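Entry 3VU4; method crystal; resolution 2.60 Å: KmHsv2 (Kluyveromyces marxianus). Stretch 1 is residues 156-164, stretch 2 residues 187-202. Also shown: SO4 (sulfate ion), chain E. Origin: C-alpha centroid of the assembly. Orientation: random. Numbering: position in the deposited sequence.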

# COMPACT_ATOMS: atom_id res chain seq x y z
N PHE A 156 21.55 -8.95 2.04
CA PHE A 156 22.47 -9.45 1.02
C PHE A 156 21.76 -9.99 -0.22
O PHE A 156 22.24 -9.81 -1.34
CB PHE A 156 23.38 -10.54 1.60
CG PHE A 156 24.23 -10.06 2.75
CD1 PHE A 156 23.68 -9.89 4.02
CD2 PHE A 156 25.57 -9.74 2.56
CE1 PHE A 156 24.45 -9.40 5.09
CE2 PHE A 156 26.35 -9.25 3.61
CZ PHE A 156 25.78 -9.09 4.88
N ASN A 157 20.63 -10.65 -0.02
CA ASN A 157 19.85 -11.20 -1.12
C ASN A 157 18.63 -10.32 -1.24
O ASN A 157 17.68 -10.47 -0.48
CB ASN A 157 19.39 -12.63 -0.81
CG ASN A 157 18.68 -13.28 -1.99
OD1 ASN A 157 18.22 -12.59 -2.91
ND2 ASN A 157 18.57 -14.60 -1.96
N LEU A 158 18.66 -9.40 -2.21
CA LEU A 158 17.57 -8.45 -2.39
C LEU A 158 16.28 -9.10 -2.89
O LEU A 158 15.23 -8.46 -2.93
CB LEU A 158 18.01 -7.31 -3.31
CG LEU A 158 19.23 -6.48 -2.85
CD1 LEU A 158 19.49 -5.37 -3.84
CD2 LEU A 158 18.99 -5.88 -1.46
N GLY A 159 16.36 -10.37 -3.26
CA GLY A 159 15.17 -11.07 -3.72
C GLY A 159 14.55 -11.92 -2.62
O GLY A 159 13.59 -12.66 -2.85
N GLN A 160 15.09 -11.80 -1.40
CA GLN A 160 14.62 -12.57 -0.26
C GLN A 160 13.98 -11.71 0.83
O GLN A 160 14.51 -10.66 1.18
CB GLN A 160 15.80 -13.35 0.34
CG GLN A 160 15.46 -14.11 1.60
CD GLN A 160 16.66 -14.80 2.20
OE1 GLN A 160 16.96 -14.63 3.38
NE2 GLN A 160 17.36 -15.58 1.39
N ILE A 161 12.84 -12.15 1.37
CA ILE A 161 12.20 -11.40 2.44
C ILE A 161 12.07 -12.19 3.73
O ILE A 161 12.07 -13.42 3.73
CB ILE A 161 10.79 -10.89 2.05
CG1 ILE A 161 9.89 -12.05 1.64
CG2 ILE A 161 10.90 -9.85 0.97
CD1 ILE A 161 8.45 -11.64 1.39
N HIS A 162 11.97 -11.46 4.84
CA HIS A 162 11.84 -12.03 6.17
C HIS A 162 10.54 -11.50 6.75
O HIS A 162 10.25 -10.31 6.66
CB HIS A 162 13.01 -11.57 7.05
CG HIS A 162 14.36 -12.02 6.58
ND1 HIS A 162 14.97 -13.16 7.05
CD2 HIS A 162 15.19 -11.51 5.64
CE1 HIS A 162 16.12 -13.33 6.43
NE2 HIS A 162 16.28 -12.35 5.57
N ILE A 163 9.73 -12.39 7.34
CA ILE A 163 8.47 -11.99 7.94
C ILE A 163 8.59 -12.22 9.45
O ILE A 163 8.96 -13.31 9.89
CB ILE A 163 7.28 -12.84 7.41
CG1 ILE A 163 7.18 -12.71 5.90
CG2 ILE A 163 5.98 -12.41 8.09
CD1 ILE A 163 6.13 -13.61 5.28
N THR A 164 8.29 -11.20 10.23
CA THR A 164 8.40 -11.36 11.67
C THR A 164 7.25 -10.70 12.41
O THR A 164 6.78 -9.63 12.02
CB THR A 164 9.75 -10.80 12.21
OG1 THR A 164 9.78 -10.93 13.63
CG2 THR A 164 9.92 -9.34 11.84
N LYS A 187 9.44 -16.28 15.98
CA LYS A 187 10.25 -17.20 15.18
C LYS A 187 10.84 -16.49 13.96
O LYS A 187 12.02 -16.12 13.96
CB LYS A 187 9.38 -18.39 14.73
N GLY A 188 10.02 -16.30 12.93
CA GLY A 188 10.50 -15.63 11.73
C GLY A 188 10.47 -16.50 10.49
O GLY A 188 11.15 -17.52 10.43
N VAL A 189 9.67 -16.10 9.51
CA VAL A 189 9.56 -16.83 8.26
C VAL A 189 10.44 -16.16 7.22
O VAL A 189 10.47 -14.93 7.11
CB VAL A 189 8.12 -16.84 7.74
CG1 VAL A 189 8.06 -17.49 6.37
CG2 VAL A 189 7.23 -17.58 8.73
N LEU A 190 11.16 -16.97 6.46
CA LEU A 190 12.08 -16.48 5.46
C LEU A 190 11.67 -16.99 4.08
O LEU A 190 11.50 -18.19 3.89
CB LEU A 190 13.48 -16.95 5.82
CG LEU A 190 14.68 -16.68 4.93
CD1 LEU A 190 15.95 -16.95 5.72
CD2 LEU A 190 14.60 -17.54 3.67
N ILE A 191 11.52 -16.08 3.12
CA ILE A 191 11.11 -16.48 1.78
C ILE A 191 12.00 -15.97 0.66
O ILE A 191 12.23 -14.76 0.55
CB ILE A 191 9.68 -16.01 1.45
CG1 ILE A 191 8.74 -16.32 2.61
CG2 ILE A 191 9.19 -16.70 0.19
CD1 ILE A 191 7.42 -15.59 2.52
N LYS A 192 12.49 -16.88 -0.16
CA LYS A 192 13.29 -16.49 -1.31
C LYS A 192 12.31 -16.25 -2.45
O LYS A 192 12.22 -17.05 -3.38
CB LYS A 192 14.26 -17.60 -1.68
CG LYS A 192 15.36 -17.81 -0.68
CD LYS A 192 16.41 -18.70 -1.27
CE LYS A 192 17.62 -18.81 -0.37
NZ LYS A 192 18.60 -19.75 -1.01
N ALA A 193 11.59 -15.14 -2.36
CA ALA A 193 10.57 -14.74 -3.33
C ALA A 193 11.02 -14.55 -4.78
O ALA A 193 10.38 -15.08 -5.68
CB ALA A 193 9.87 -13.47 -2.85
N HIS A 194 12.10 -13.81 -5.01
CA HIS A 194 12.56 -13.60 -6.38
C HIS A 194 14.05 -13.73 -6.56
O HIS A 194 14.82 -13.70 -5.60
CB HIS A 194 12.14 -12.21 -6.86
CG HIS A 194 10.66 -11.98 -6.83
ND1 HIS A 194 9.87 -12.07 -7.96
CD2 HIS A 194 9.83 -11.66 -5.81
CE1 HIS A 194 8.62 -11.81 -7.63
NE2 HIS A 194 8.56 -11.56 -6.33
N THR A 195 14.45 -13.87 -7.82
CA THR A 195 15.85 -13.97 -8.19
C THR A 195 16.43 -12.57 -8.30
O THR A 195 17.57 -12.31 -7.93
CB THR A 195 15.99 -14.65 -9.55
OG1 THR A 195 15.54 -16.00 -9.45
CG2 THR A 195 17.44 -14.62 -10.02
N ASN A 196 15.63 -11.65 -8.83
CA ASN A 196 16.07 -10.28 -8.97
C ASN A 196 15.64 -9.47 -7.77
O ASN A 196 14.85 -9.95 -6.95
CB ASN A 196 15.49 -9.69 -10.25
CG ASN A 196 15.98 -10.42 -11.48
OD1 ASN A 196 17.19 -10.54 -11.70
ND2 ASN A 196 15.05 -10.92 -12.28
N PRO A 197 16.16 -8.25 -7.63
CA PRO A 197 15.78 -7.42 -6.49
C PRO A 197 14.28 -7.18 -6.41
O PRO A 197 13.63 -6.94 -7.43
CB PRO A 197 16.56 -6.12 -6.74
CG PRO A 197 17.79 -6.60 -7.41
CD PRO A 197 17.26 -7.63 -8.39
N ILE A 198 13.73 -7.25 -5.21
CA ILE A 198 12.31 -7.03 -5.01
C ILE A 198 11.93 -5.56 -5.22
O ILE A 198 12.59 -4.64 -4.72
CB ILE A 198 11.88 -7.47 -3.60
CG1 ILE A 198 11.70 -8.99 -3.57
CG2 ILE A 198 10.60 -6.74 -3.18
CD1 ILE A 198 11.42 -9.54 -2.20
N LYS A 199 10.85 -5.36 -5.96
CA LYS A 199 10.34 -4.03 -6.25
C LYS A 199 9.57 -3.50 -5.04
O LYS A 199 9.83 -2.39 -4.57
CB LYS A 199 9.44 -4.07 -7.48
CG LYS A 199 8.84 -2.72 -7.87
CD LYS A 199 9.92 -1.67 -8.03
CE LYS A 199 9.34 -0.37 -8.55
NZ LYS A 199 10.34 0.72 -8.41
N MET A 200 8.63 -4.30 -4.55
CA MET A 200 7.82 -3.93 -3.39
C MET A 200 7.08 -5.15 -2.86
O MET A 200 6.90 -6.13 -3.58
CB MET A 200 6.79 -2.87 -3.77
CG MET A 200 5.80 -3.33 -4.82
SD MET A 200 4.51 -2.12 -5.13
CE MET A 200 5.29 -1.21 -6.44
N VAL A 201 6.67 -5.09 -1.59
CA VAL A 201 5.91 -6.19 -1.00
C VAL A 201 4.63 -5.62 -0.41
O VAL A 201 4.61 -4.48 0.03
CB VAL A 201 6.71 -6.97 0.08
CG1 VAL A 201 7.99 -7.54 -0.53
CG2 VAL A 201 7.00 -6.08 1.26
N ARG A 202 3.57 -6.41 -0.42
CA ARG A 202 2.29 -5.94 0.09
C ARG A 202 1.52 -6.97 0.89
O ARG A 202 1.25 -8.08 0.41
CB ARG A 202 1.43 -5.45 -1.07
CG ARG A 202 1.99 -4.22 -1.79
CD ARG A 202 1.70 -2.95 -0.99
NE ARG A 202 2.09 -1.74 -1.72
CZ ARG A 202 3.33 -1.28 -1.83
NH1 ARG A 202 4.34 -1.92 -1.24
NH2 ARG A 202 3.57 -0.19 -2.54
S SO4 E . 12.11 -13.21 -10.65
O1 SO4 E . 12.02 -14.25 -9.61
O2 SO4 E . 10.75 -12.68 -10.90
O3 SO4 E . 12.98 -12.10 -10.21
O4 SO4 E . 12.68 -13.81 -11.87

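The centre of this contact is Ile161, whose side chain gathers apolar partners from several points along the other stretch. Its CG2 lies 3.2 Å from Ile198 CD1, a very tight methyl contact, and 4.0 Å from Val201 CG1, while its CG1 sits 4.0 Å from Ile191 CB. Ile163 extends the same surface: its CD1 meets Ile191 CD1 at 3.6 Å, and its CB stands 4.1 Å from Val189 CB. Ile161, Ile163, Val189 and Ile191 all share one face of the sheet, so alternation along two short strands is enough to build a continuous branched aliphatic layer, and Ile198 and Val201 point toward it from the next strand of the second stretch.

The backbone sets this register. Strands 161-164 and 189-191 run antiparallel at 160°, with their axes approaching to 4.7 Å. Ile161 and Ile191 form a hydrogen-bonded pair, Ile161 N to Ile191 O and Ile191 N to Ile161 O both at 2.8 Å. The Ile163 and Val189 pair repeats the pattern, with Ile163 N to Val189 O at 2.7 Å and Val189 N to Ile163 O at 2.9 Å. Between them, His162 and Leu190 make the non-hydrogen-bonded pair on the other face, where His162 CE1 comes within 3.7 Å of Leu190 CD1; here the CA of His162 approaches Val189 O at 3.3 Å, a CA-H...O contact.

Beyond the strand, a type I turn from Asn157 to Gln160 docks through its main chain. It is braced by Gln160 N to Asn157 O at 3.1 Å and by the side-chain bond from Gly159 N to Asn157 OD1 at 2.9 Å. The turn's carbonyls then reach across: Gly159 O accepts from His194 N at 2.9 Å, nearly linear at 178°, and Leu158 O accepts from Ile198 N at 3.0 Å. Glycine at 159 permits this closeness, since an ideal CB would fall 2.0 Å from His194 O. Alongside, Leu158 CB packs 3.9 Å from Pro197 CB.

At the polar edge, Gln160 lies extended, its OE1 3.4 Å from Leu190 CG and its NE2 3.6 Å from Lys192 CG, so its amide rests against aliphatic portions of its neighbours. Past His194, the loop holds a sulfate, probably from the crystallisation liquor: His194 ND1 donates to SO4 O2 at 3.1 Å, Thr195 N to SO4 O1 at 3.0 Å and Asn196 N to SO4 O3 at 3.0 Å. The rule is economical: branched aliphatics fill the centre, while main-chain bonds fix the register and anchor the turn.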